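Local coordinates for conserved exported protein (Bacteroides fragilis, PDB 3CLW) that has no established function but probably hydrolyses O-glycosidic bonds in the manner of a family 30 glycoside hydrolase, at residues F157-F160 / A161-L164; E317-E320 / E321-M324; V338-I341 / I342-L346. All blocks are in the same frame, centred on the assembly; numbering follows the deposited sequence.

Contact 1: residues F157-F160 / A161-L164; sequences FDDF and ARFL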
loop_
_atom_site.group_PDB
_atom_site.type_symbol
_atom_site.label_atom_id
_atom_site.label_comp_id
_atom_site.label_asym_id
_atom_site.label_seq_id
_atom_site.Cartn_x
_atom_site.Cartn_y
_atom_site.Cartn_z
ATOM N N PHE A 157 10.050 -9.626 23.117
ATOM C CA PHE A 157 9.958 -9.919 21.701
ATOM C C PHE A 157 9.082 -11.139 21.534
ATOM O O PHE A 157 8.258 -11.174 20.633
ATOM C CB PHE A 157 11.312 -10.126 21.034
ATOM C CG PHE A 157 12.149 -8.866 20.898
ATOM C CD1 PHE A 157 12.685 -8.225 22.020
ATOM C CD2 PHE A 157 12.413 -8.326 19.653
ATOM C CE1 PHE A 157 13.508 -7.065 21.876
ATOM C CE2 PHE A 157 13.222 -7.171 19.510
ATOM C CZ PHE A 157 13.773 -6.554 20.627
ATOM N N ASP A 158 9.204 -12.114 22.426
ATOM C CA ASP A 158 8.338 -13.285 22.346
ATOM C C ASP A 158 6.878 -12.975 22.730
ATOM O O ASP A 158 5.958 -13.413 22.036
ATOM C CB ASP A 158 8.914 -14.464 23.139
ATOM C CG ASP A 158 9.025 -14.179 24.622
ATOM O OD1 ASP A 158 9.339 -13.037 25.034
ATOM O OD2 ASP A 158 8.794 -15.116 25.394
ATOM N N ASP A 159 6.683 -12.214 23.813
ATOM C CA ASP A 159 5.358 -11.745 24.231
ATOM C C ASP A 159 4.642 -10.979 23.104
ATOM O O ASP A 159 3.460 -11.227 22.822
ATOM C CB ASP A 159 5.453 -10.842 25.476
ATOM C CG ASP A 159 6.160 -11.512 26.626
ATOM O OD1 ASP A 159 5.498 -11.910 27.586
ATOM O OD2 ASP A 159 7.383 -11.663 26.568
ATOM N N PHE A 160 5.358 -10.054 22.480
ATOM C CA PHE A 160 4.801 -9.269 21.398
ATOM C C PHE A 160 4.455 -10.166 20.199
ATOM O O PHE A 160 3.325 -10.111 19.683
ATOM C CB PHE A 160 5.731 -8.108 21.033
ATOM C CG PHE A 160 5.198 -7.191 19.973
ATOM C CD1 PHE A 160 3.833 -6.917 19.873
ATOM C CD2 PHE A 160 6.080 -6.569 19.087
ATOM C CE1 PHE A 160 3.338 -6.059 18.885
ATOM C CE2 PHE A 160 5.607 -5.684 18.100
ATOM C CZ PHE A 160 4.205 -5.431 18.002
ATOM N N ALA A 161 5.398 -11.002 19.777
ATOM C CA ALA A 161 5.131 -11.969 18.689
ATOM C C ALA A 161 3.915 -12.834 19.008
ATOM O O ALA A 161 3.082 -13.088 18.120
ATOM C CB ALA A 161 6.359 -12.832 18.389
ATOM N N ARG A 162 3.801 -13.276 20.263
ATOM C CA ARG A 162 2.669 -14.084 20.649
ATOM C C ARG A 162 1.323 -13.317 20.579
ATOM O O ARG A 162 0.307 -13.881 20.198
ATOM C CB ARG A 162 2.872 -14.705 22.020
ATOM C CG ARG A 162 3.832 -15.932 21.997
ATOM C CD ARG A 162 3.660 -16.752 23.269
ATOM N NE ARG A 162 3.988 -15.972 24.458
ATOM C CZ ARG A 162 5.197 -15.935 25.037
ATOM N NH1 ARG A 162 6.234 -16.629 24.536
ATOM N NH2 ARG A 162 5.381 -15.186 26.132
ATOM N N PHE A 163 1.359 -12.042 20.964
ATOM C CA PHE A 163 0.225 -11.141 20.890
ATOM C C PHE A 163 -0.254 -10.987 19.439
ATOM O O PHE A 163 -1.435 -11.166 19.175
ATOM C CB PHE A 163 0.573 -9.767 21.478
ATOM C CG PHE A 163 -0.390 -8.676 21.071
ATOM C CD1 PHE A 163 -1.679 -8.628 21.607
ATOM C CD2 PHE A 163 -0.007 -7.703 20.146
ATOM C CE1 PHE A 163 -2.593 -7.624 21.233
ATOM C CE2 PHE A 163 -0.906 -6.664 19.772
ATOM C CZ PHE A 163 -2.217 -6.656 20.322
ATOM N N LEU A 164 0.676 -10.669 18.532
ATOM C CA LEU A 164 0.396 -10.559 17.097
ATOM C C LEU A 164 -0.140 -11.852 16.465
ATOM O O LEU A 164 -1.074 -11.805 15.678
ATOM C CB LEU A 164 1.632 -10.109 16.331
ATOM C CG LEU A 164 2.168 -8.709 16.624
ATOM C CD1 LEU A 164 3.490 -8.515 15.917
ATOM C CD2 LEU A 164 1.144 -7.691 16.099
#
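Phe-160 and Leu-164, one helical turn apart, meet with the aromatic ring presenting a face to the aliphatic branch. Leu-164 CD1 stands 4.0 Å from the centroid of the Phe-160 ring in a CH-pi contact, only 19° off the ring normal, while the branch point CG comes to 3.7 Å from Phe-160 CE1. The torsion at chi1 (-177°) puts CG beside the carbonyl carbon and leans the ring toward the next turn, where Leu-164 and Phe-163 meet it. Phe-163 uses a different part of the same ring: its CD2 arrives at the edge, near the ring plane, 3.9 Å from Phe-160 CD1. One aromatic group is thus touched on a face and at its rim by two successive residues.

The polar side is built round Arg-162, which lies alongside both Asp-158 and Asp-159 and points the same way as they do. Its NH1 donates to Asp-158 OD2 at 3.1 Å, but the carboxylate and guanidinium planes stand 87° apart and the oxygen is met from above its plane, an imperfect pairing. NH2 forms a longer salt bridge, 3.6 Å to Asp-159 OD1. A bend at chi3 folds the guanidinium back so that one face lies over the Asp-158 carbonyl oxygen.

On the buried side, Phe-157 and Phe-160 pack against Met-210 of helix 204-221, and Phe-157 makes a cation-pi contact with Arg-209. The whole is a worked example of the amphipathic first two turns of helix 157-173: acidic residues near the N-terminal end, bridged to an arginine in i, i+4 and i, i+3 spacing, on an outer helix of a TIM-barrel domain.

Contact 2: residues E317-E320 / E321-M324; sequences EKNE and EITM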
loop_
_atom_site.group_PDB
_atom_site.type_symbol
_atom_site.label_atom_id
_atom_site.label_comp_id
_atom_site.label_asym_id
_atom_site.label_seq_id
_atom_site.Cartn_x
_atom_site.Cartn_y
_atom_site.Cartn_z
ATOM N N GLU A 317 4.803 15.038 0.093
ATOM C CA GLU A 317 5.788 15.971 -0.416
ATOM C C GLU A 317 5.148 17.148 -1.136
ATOM O O GLU A 317 3.946 17.170 -1.413
ATOM C CB GLU A 317 6.769 15.286 -1.361
ATOM C CG GLU A 317 6.149 14.826 -2.665
ATOM C CD GLU A 317 5.638 13.392 -2.606
ATOM O OE1 GLU A 317 5.132 12.943 -1.546
ATOM O OE2 GLU A 317 5.756 12.712 -3.644
ATOM N N LYS A 318 6.000 18.117 -1.446
ATOM C CA LYS A 318 5.606 19.346 -2.103
ATOM C C LYS A 318 6.544 19.561 -3.274
ATOM O O LYS A 318 7.742 19.321 -3.169
ATOM C CB LYS A 318 5.704 20.523 -1.132
ATOM C CG LYS A 318 4.787 20.437 0.067
ATOM C CD LYS A 318 4.729 21.792 0.748
ATOM C CE LYS A 318 3.868 21.782 1.996
ATOM N NZ LYS A 318 2.535 22.413 1.759
ATOM N N ASN A 319 5.972 19.974 -4.396
ATOM C CA ASN A 319 6.704 20.246 -5.624
ATOM C C ASN A 319 5.777 20.915 -6.647
ATOM O O ASN A 319 4.553 20.896 -6.494
ATOM C CB ASN A 319 7.386 18.980 -6.186
ATOM C CG ASN A 319 6.393 17.877 -6.580
ATOM O OD1 ASN A 319 5.493 18.077 -7.409
ATOM N ND2 ASN A 319 6.577 16.701 -6.000
ATOM N N GLU A 320 6.370 21.499 -7.686
ATOM C CA GLU A 320 5.629 22.236 -8.717
ATOM C C GLU A 320 4.542 21.436 -9.429
ATOM O O GLU A 320 3.603 22.018 -9.956
ATOM C CB GLU A 320 6.589 22.809 -9.767
ATOM C CG GLU A 320 7.554 21.773 -10.344
ATOM C CD GLU A 320 8.120 22.164 -11.713
ATOM O OE1 GLU A 320 9.362 22.078 -11.863
ATOM O OE2 GLU A 320 7.339 22.546 -12.626
ATOM N N GLU A 321 4.678 20.116 -9.480
ATOM C CA GLU A 321 3.702 19.279 -10.178
ATOM C C GLU A 321 2.356 19.145 -9.452
ATOM O O GLU A 321 1.311 19.033 -10.096
ATOM C CB GLU A 321 4.286 17.906 -10.464
ATOM C CG GLU A 321 5.324 17.906 -11.551
ATOM C CD GLU A 321 5.555 16.522 -12.097
ATOM O OE1 GLU A 321 6.576 15.907 -11.726
ATOM O OE2 GLU A 321 4.699 16.037 -12.880
ATOM N N ILE A 322 2.389 19.198 -8.122
ATOM C CA ILE A 322 1.238 18.833 -7.295
ATOM C C ILE A 322 0.860 19.870 -6.235
ATOM O O ILE A 322 -0.182 19.732 -5.581
ATOM C CB ILE A 322 1.459 17.453 -6.578
ATOM C CG1 ILE A 322 2.747 17.467 -5.734
ATOM C CG2 ILE A 322 1.428 16.297 -7.578
ATOM C CD1 ILE A 322 2.828 16.378 -4.703
ATOM N N THR A 323 1.709 20.882 -6.045
ATOM C CA THR A 323 1.483 21.913 -5.020
ATOM C C THR A 323 0.881 23.219 -5.617
ATOM O O THR A 323 1.532 23.963 -6.358
ATOM C CB THR A 323 2.745 22.113 -4.169
ATOM O OG1 THR A 323 3.036 20.868 -3.528
ATOM C CG2 THR A 323 2.548 23.173 -3.086
ATOM N N MET A 324 -0.369 23.482 -5.251
ATOM C CA MET A 324 -1.274 24.273 -6.062
ATOM C C MET A 324 -2.545 24.506 -5.270
ATOM O O MET A 324 -2.947 23.643 -4.476
ATOM C CB MET A 324 -1.675 23.394 -7.229
ATOM C CG MET A 324 -1.722 24.027 -8.554
ATOM S SD MET A 324 -1.844 22.696 -9.747
ATOM C CE MET A 324 -0.164 22.084 -9.747
#
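The amide of Asn-319 and its own peptide carbonyl are the two flat groups that order this loop. Against the amide comes Ile-322, whose CG1 lies off one side of the plane, 3.8 Å from Asn-319 CG and 3.3 Å from Asn-319 OD1. That oxygen also takes a weak hydrogen bond from Glu-321 N (3.0 Å) and another, longer and weak, from Ile-322 N. At the other end of the amide, ND2 makes a weak hydrogen bond to Tyr-337. The carbonyl is gripped twice: Thr-323 N meets Asn-319 O at 2.9 Å almost straight along the C=O axis, whereas Ile-322 N approaches Asn-319 O at 3.2 Å from well above the plane.

Asn-319 CG sits between the backbone N and the carbonyl carbon (chi1 62°), which swings OD1 over the following amides. Thr-323 adds a bond in the other direction, its OG1 accepting from Asn-319 N at 3.2 Å, so the backbone N, backbone O and side-chain O of Asn-319 are all engaged. Ile-322 also extends its CD1 to 3.6 Å from Glu-317 O and is buried against Leu-334 and Tyr-337 of helix 328-347.

Two of the acids have partners elsewhere in the protein: Glu-317 OE2 with Tyr-337 and Tyr-313, Glu-321 with Tyr-445 (OE2) and Arg-340 (OE1). The loop combines a type I turn at 319-322 with a second bond from Thr-323 N; with OD1 bonding, weakly, the amides two and three residues on, it fits an Asx motif, here between strand 307-310 and helix 328-347 of the barrel.

Contact 3: residues V338-I341 / I342-L346; sequences VARI and IHNDL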
loop_
_atom_site.group_PDB
_atom_site.type_symbol
_atom_site.label_atom_id
_atom_site.label_comp_id
_atom_site.label_asym_id
_atom_site.label_seq_id
_atom_site.Cartn_x
_atom_site.Cartn_y
_atom_site.Cartn_z
ATOM N N VAL A 338 0.522 9.991 -8.924
ATOM C CA VAL A 338 0.520 8.747 -8.180
ATOM C C VAL A 338 0.488 7.582 -9.139
ATOM O O VAL A 338 1.163 6.608 -8.911
ATOM C CB VAL A 338 -0.636 8.662 -7.154
ATOM C CG1 VAL A 338 -0.601 7.347 -6.414
ATOM C CG2 VAL A 338 -0.553 9.794 -6.151
ATOM N N ALA A 339 -0.287 7.681 -10.217
ATOM C CA ALA A 339 -0.266 6.638 -11.242
ATOM C C ALA A 339 1.164 6.394 -11.779
ATOM O O ALA A 339 1.498 5.301 -12.162
ATOM C CB ALA A 339 -1.212 6.956 -12.361
ATOM N N ARG A 340 1.983 7.434 -11.811
ATOM C CA ARG A 340 3.384 7.331 -12.244
ATOM C C ARG A 340 4.235 6.559 -11.221
ATOM O O ARG A 340 5.052 5.709 -11.599
ATOM C CB ARG A 340 3.975 8.734 -12.467
ATOM C CG ARG A 340 5.485 8.703 -12.775
ATOM C CD ARG A 340 5.987 10.022 -13.326
ATOM N NE ARG A 340 6.019 11.039 -12.287
ATOM C CZ ARG A 340 6.564 12.233 -12.465
ATOM N NH1 ARG A 340 7.106 12.549 -13.649
ATOM N NH2 ARG A 340 6.582 13.108 -11.473
ATOM N N ILE A 341 4.023 6.834 -9.934
ATOM C CA ILE A 341 4.634 6.011 -8.912
ATOM C C ILE A 341 4.254 4.551 -9.120
ATOM O O ILE A 341 5.136 3.674 -9.101
ATOM C CB ILE A 341 4.262 6.421 -7.482
ATOM C CG1 ILE A 341 4.676 7.858 -7.206
ATOM C CG2 ILE A 341 4.970 5.497 -6.479
ATOM C CD1 ILE A 341 3.962 8.488 -6.029
ATOM N N ILE A 342 2.963 4.293 -9.344
ATOM C CA ILE A 342 2.508 2.921 -9.498
ATOM C C ILE A 342 3.215 2.225 -10.668
ATOM O O ILE A 342 3.771 1.119 -10.499
ATOM C CB ILE A 342 0.962 2.792 -9.622
ATOM C CG1 ILE A 342 0.295 3.190 -8.299
ATOM C CG2 ILE A 342 0.553 1.329 -10.009
ATOM C CD1 ILE A 342 -1.246 3.341 -8.345
ATOM N N HIS A 343 3.190 2.874 -11.835
ATOM C CA HIS A 343 3.783 2.297 -13.025
ATOM C C HIS A 343 5.263 1.922 -12.835
ATOM O O HIS A 343 5.689 0.842 -13.215
ATOM C CB HIS A 343 3.654 3.252 -14.189
ATOM C CG HIS A 343 4.452 2.836 -15.382
ATOM N ND1 HIS A 343 3.961 1.977 -16.339
ATOM C CD2 HIS A 343 5.714 3.140 -15.758
ATOM C CE1 HIS A 343 4.886 1.780 -17.260
ATOM N NE2 HIS A 343 5.959 2.469 -16.923
ATOM N N ASN A 344 6.033 2.833 -12.252
ATOM C CA ASN A 344 7.455 2.627 -12.030
ATOM C C ASN A 344 7.740 1.573 -10.956
ATOM O O ASN A 344 8.684 0.778 -11.092
ATOM C CB ASN A 344 8.140 3.969 -11.741
ATOM C CG ASN A 344 8.259 4.818 -12.989
ATOM O OD1 ASN A 344 9.166 4.615 -13.791
ATOM N ND2 ASN A 344 7.329 5.754 -13.178
ATOM N N ASP A 345 6.914 1.536 -9.910
ATOM C CA ASP A 345 7.007 0.437 -8.955
ATOM C C ASP A 345 6.811 -0.927 -9.597
ATOM O O ASP A 345 7.580 -1.865 -9.335
ATOM C CB ASP A 345 6.055 0.632 -7.780
ATOM C CG ASP A 345 6.618 1.593 -6.748
ATOM O OD1 ASP A 345 7.834 1.875 -6.791
ATOM O OD2 ASP A 345 5.861 2.080 -5.899
ATOM N N LEU A 346 5.775 -1.040 -10.422
ATOM C CA LEU A 346 5.446 -2.290 -11.112
ATOM C C LEU A 346 6.458 -2.676 -12.196
ATOM O O LEU A 346 6.755 -3.832 -12.372
ATOM C CB LEU A 346 4.051 -2.192 -11.741
ATOM C CG LEU A 346 2.842 -2.108 -10.811
ATOM C CD1 LEU A 346 1.565 -1.859 -11.610
ATOM C CD2 LEU A 346 2.725 -3.361 -9.922
#
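Asn-344 and Arg-340 are joined by a pair of hydrogen bonds to one acceptor. Arg-340 O receives Asn-344 N at 3.1 Å in the ordinary helical manner and, from the opposite face of its carbonyl plane, Asn-344 ND2 at 2.8 Å. The side-chain bond is fairly straight at the hydrogen (161°), and the oxygen lies in the plane of the donating amide, although the donor itself stands above the carbonyl plane. With CG beside its backbone N (chi1 -73°), Asn-344 is turned back along the helix toward that oxygen; the ND2 bond fixes the rotation of the side-chain amide, and the carbonyl oxygen is gripped twice. The other backbone bonds follow the i to i+4 pattern: Ile-342 N to Val-338 O, His-343 N to Ala-339 O and Asp-345 N to Ile-341 O.

All of this belongs to the C-terminal half of helix 328-347, which connects the seventh and eighth parallel strands of the TIM barrel. On the barrel side Ile-341 and Ile-342 touch Trp-354 of strand 353-356; Met-428 of strand 427-433 meets Arg-340, His-343 and Asn-344, and Tyr-399 of helix 391-400 meets Ile-342 and His-343.

Among the van der Waals contacts, Arg-340 CG runs alongside Asn-344 and comes to 3.5 Å from its ND2. Ile-341 and Asp-345 likewise lie side by side, with CG2 of Ile-341 3.6 Å from OD2 of Asp-345. The approach of Val-338 CG1 to Ile-342 CD1, at 4.5 Å, is looser.

Charged ends look elsewhere. The guanidinium of Arg-340 bonds through NH2 to Glu-321 and through NH1 to the Ala-424 carbonyl. Asp-345 OD1 forms a salt bridge with Arg-292; its OD2 lies close to the like-charged Asp-278, a proximity the arginine may ease.

How the contacts relate
In chain order the three come as contact 1, contact 2 and contact 3, all within the family 30 range and its TIM barrel. Contact 1, on helix 157-173, lies across the centre of the chain from the other two, with centres about 41 Å from contact 2 and about 35 Å from contact 3. Contacts 2 and 3 are neighbours, their centres about 17 Å apart: the loop after strand 307-310 leads into helix 328-347, and Glu-321 OE1 meets Arg-340 NH2 at 2.8 Å in a salt bridge. Loop and helix are thereby tied together, whereas contact 1 belongs to a separate helix, which follows strand 125-128 and precedes strand 178-182 in the chain.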